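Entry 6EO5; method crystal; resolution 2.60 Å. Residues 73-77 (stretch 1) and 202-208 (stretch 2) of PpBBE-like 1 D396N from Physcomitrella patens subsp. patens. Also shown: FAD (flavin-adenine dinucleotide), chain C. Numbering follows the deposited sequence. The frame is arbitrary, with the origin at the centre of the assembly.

Stretch 1 (73-77) GIVPR
Stretch 2, residues 202-208: ATSYGIV

No hydrogen bond joins the two stretches directly; both reach instead to the adenosine part of FAD, which supplies the polar links that their 250 Å² of mutually buried surface lacks. From stretch 1, Pro 76 O accepts a hydrogen bond from the ribose hydroxyl O2B of FAD at 2.7 Å. From stretch 2, Thr 203 N donates to FAD N3A at 3.0 Å (N-H...acceptor angle 165°), and Val 208 pairs with the adenine edge twice, its N donating to FAD N1A at 3.0 Å (144°) and its O accepting from FAD N6A at 3.0 Å (175°). Thr 203 OG1 lies 2.6 Å from the same FAD O2B.

A type I turn from Thr 203 to Gly 206 begins at the first of these adenine-binding residues and ends short of the second. Ser 204 (phi/psi -59/-23) and Tyr 205 (-119/7) occupy its corners, and Gly 206 N bonds to Thr 203 O at 3.0 Å. Thr 203 itself has positive phi (65/-46). Gly 206, at 127/-172, adopts angles at which a CB would jam against the carbonyl oxygen of Tyr 205. The chain then enters a strand at Ile 207 (-108/105).

Residues 74-77 are extended, from Ile 74 (-150/124) to Arg 77 (-132/126). The register sets Val 75 CA 6.0 Å from Thr 203 CA and Pro 76 CA 6.1 Å from Ile 207 CA. Pro 76, C-gamma endo and directed toward stretch 2, touches the first residue of the turn and the residue just after it: its CD is 3.5 Å from Thr 203 OG1 (chi1 m), its CB 3.9 Å from Ile 207 CG2. Ile 74 (chi1 t, chi2 t) starts sideways, but its end approaches, placing CD1 4.2 Å from CD1 of Ile 207 (m, t). Val 75 (m) brings CB within 4.0 Å of Thr 203 OG1, whereas Arg 77 (chi1 t) points away.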

# COMPACT_ATOMS: atom_id res chain seq x y z
N GLY A 73 22.81 -6.64 -7.53
CA GLY A 73 21.83 -6.15 -6.58
C GLY A 73 20.77 -7.20 -6.31
O GLY A 73 20.63 -8.18 -7.04
N ILE A 74 20.00 -6.97 -5.25
CA ILE A 74 19.03 -7.96 -4.79
C ILE A 74 17.86 -7.23 -4.15
O ILE A 74 18.04 -6.41 -3.25
CB ILE A 74 19.71 -8.96 -3.82
CG1 ILE A 74 18.74 -10.06 -3.39
CG2 ILE A 74 20.32 -8.26 -2.61
CD1 ILE A 74 19.33 -11.02 -2.37
N VAL A 75 16.65 -7.50 -4.64
CA VAL A 75 15.45 -6.98 -3.98
C VAL A 75 14.44 -8.11 -3.81
O VAL A 75 14.27 -8.96 -4.70
CB VAL A 75 14.81 -5.80 -4.74
CG1 VAL A 75 15.77 -4.62 -4.84
CG2 VAL A 75 14.28 -6.22 -6.12
N PRO A 76 13.75 -8.17 -2.67
CA PRO A 76 12.60 -9.05 -2.54
C PRO A 76 11.39 -8.51 -3.31
O PRO A 76 11.26 -7.31 -3.55
CB PRO A 76 12.34 -9.07 -1.03
CG PRO A 76 12.81 -7.74 -0.57
CD PRO A 76 14.01 -7.41 -1.43
N ARG A 77 10.51 -9.43 -3.70
CA ARG A 77 9.24 -9.08 -4.32
C ARG A 77 8.10 -9.85 -3.65
O ARG A 77 8.15 -11.08 -3.54
CB ARG A 77 9.27 -9.37 -5.81
CG ARG A 77 7.98 -9.04 -6.51
CD ARG A 77 7.65 -10.14 -7.47
NE ARG A 77 8.14 -9.86 -8.81
CZ ARG A 77 8.22 -10.77 -9.78
NH1 ARG A 77 7.88 -12.03 -9.56
NH2 ARG A 77 8.66 -10.42 -10.98
N ALA A 202 10.39 -1.62 3.24
CA ALA A 202 10.56 -2.13 1.88
C ALA A 202 12.04 -2.24 1.50
O ALA A 202 12.74 -1.22 1.39
CB ALA A 202 9.83 -1.23 0.88
N THR A 203 12.53 -3.48 1.33
CA THR A 203 13.88 -3.79 0.86
C THR A 203 15.00 -3.34 1.81
O THR A 203 15.90 -4.13 2.11
CB THR A 203 14.11 -3.19 -0.53
OG1 THR A 203 13.42 -3.97 -1.51
CG2 THR A 203 15.61 -3.13 -0.87
N SER A 204 14.93 -2.11 2.31
CA SER A 204 16.11 -1.40 2.79
C SER A 204 16.84 -2.12 3.92
O SER A 204 18.03 -1.85 4.13
CB SER A 204 15.74 0.02 3.25
OG SER A 204 15.49 0.87 2.14
N TYR A 205 16.17 -3.00 4.67
CA TYR A 205 16.76 -3.63 5.85
C TYR A 205 16.86 -5.14 5.74
O TYR A 205 17.24 -5.79 6.72
CB TYR A 205 15.97 -3.26 7.11
CG TYR A 205 15.96 -1.78 7.37
CD1 TYR A 205 14.96 -0.97 6.83
CD2 TYR A 205 16.95 -1.18 8.12
CE1 TYR A 205 14.95 0.39 7.05
CE2 TYR A 205 16.95 0.19 8.35
CZ TYR A 205 15.95 0.97 7.82
OH TYR A 205 15.94 2.33 8.05
N GLY A 206 16.56 -5.72 4.59
CA GLY A 206 16.63 -7.16 4.45
C GLY A 206 15.32 -7.71 3.93
O GLY A 206 14.42 -6.96 3.54
N ILE A 207 15.22 -9.03 3.92
CA ILE A 207 14.12 -9.74 3.30
C ILE A 207 13.25 -10.31 4.41
O ILE A 207 13.62 -11.30 5.04
CB ILE A 207 14.62 -10.83 2.35
CG1 ILE A 207 15.49 -10.19 1.27
CG2 ILE A 207 13.44 -11.60 1.76
CD1 ILE A 207 15.99 -11.13 0.24
N VAL A 208 12.09 -9.68 4.65
CA VAL A 208 11.14 -10.21 5.62
C VAL A 208 10.59 -11.53 5.11
O VAL A 208 10.15 -11.63 3.96
CB VAL A 208 10.01 -9.19 5.89
CG1 VAL A 208 8.91 -9.83 6.75
CG2 VAL A 208 10.56 -7.95 6.56
PA FAD C . 6.02 -5.15 -4.27
O1A FAD C . 6.27 -4.42 -5.58
O2A FAD C . 6.31 -6.62 -4.39
O5B FAD C . 6.81 -4.52 -3.02
C5B FAD C . 6.94 -3.12 -2.85
C4B FAD C . 8.24 -2.78 -2.12
O4B FAD C . 8.35 -3.55 -0.94
C3B FAD C . 9.47 -3.09 -2.96
O3B FAD C . 10.48 -2.17 -2.61
C2B FAD C . 9.86 -4.46 -2.47
O2B FAD C . 11.23 -4.71 -2.69
C1B FAD C . 9.49 -4.39 -1.00
N9A FAD C . 9.23 -5.76 -0.49
C8A FAD C . 8.37 -6.69 -1.03
N7A FAD C . 8.44 -7.82 -0.30
C5A FAD C . 9.33 -7.64 0.69
C6A FAD C . 9.79 -8.47 1.70
N6A FAD C . 9.30 -9.70 1.80
N1A FAD C . 10.73 -8.01 2.59
C2A FAD C . 11.22 -6.73 2.47
N3A FAD C . 10.78 -5.91 1.46
C4A FAD C . 9.85 -6.35 0.58
N1 FAD C . -2.15 0.89 -0.87
C2 FAD C . -2.94 1.06 0.28
O2 FAD C . -2.47 1.46 1.36
N3 FAD C . -4.29 0.75 0.21
C4 FAD C . -4.85 0.30 -0.97
O4 FAD C . -6.04 0.02 -0.99
C4X FAD C . -4.07 0.14 -2.10
N5 FAD C . -4.63 -0.36 -3.26
C5X FAD C . -3.81 -0.82 -4.27
C6 FAD C . -4.38 -1.45 -5.37
C7 FAD C . -3.60 -2.05 -6.38
C7M FAD C . -4.26 -2.74 -7.55
C8 FAD C . -2.20 -1.90 -6.31
C8M FAD C . -1.30 -2.42 -7.41
C9 FAD C . -1.65 -1.18 -5.23
C9A FAD C . -2.43 -0.65 -4.19
N10 FAD C . -1.91 0.10 -3.13
C10 FAD C . -2.70 0.40 -2.04
C1' FAD C . -0.45 0.37 -3.00
C2' FAD C . 0.20 -0.78 -2.23
O2' FAD C . -0.01 -0.70 -0.84
C3' FAD C . 1.68 -0.77 -2.51
O3' FAD C . 1.82 -0.91 -3.90
C4' FAD C . 2.37 -1.90 -1.74
O4' FAD C . 3.68 -1.49 -1.42
C5' FAD C . 2.36 -3.19 -2.56
O5' FAD C . 3.09 -4.24 -1.96
P FAD C . 3.51 -5.51 -2.88
O1P FAD C . 4.15 -6.56 -2.01
O2P FAD C . 2.38 -6.05 -3.71
O3P FAD C . 4.47 -4.84 -3.98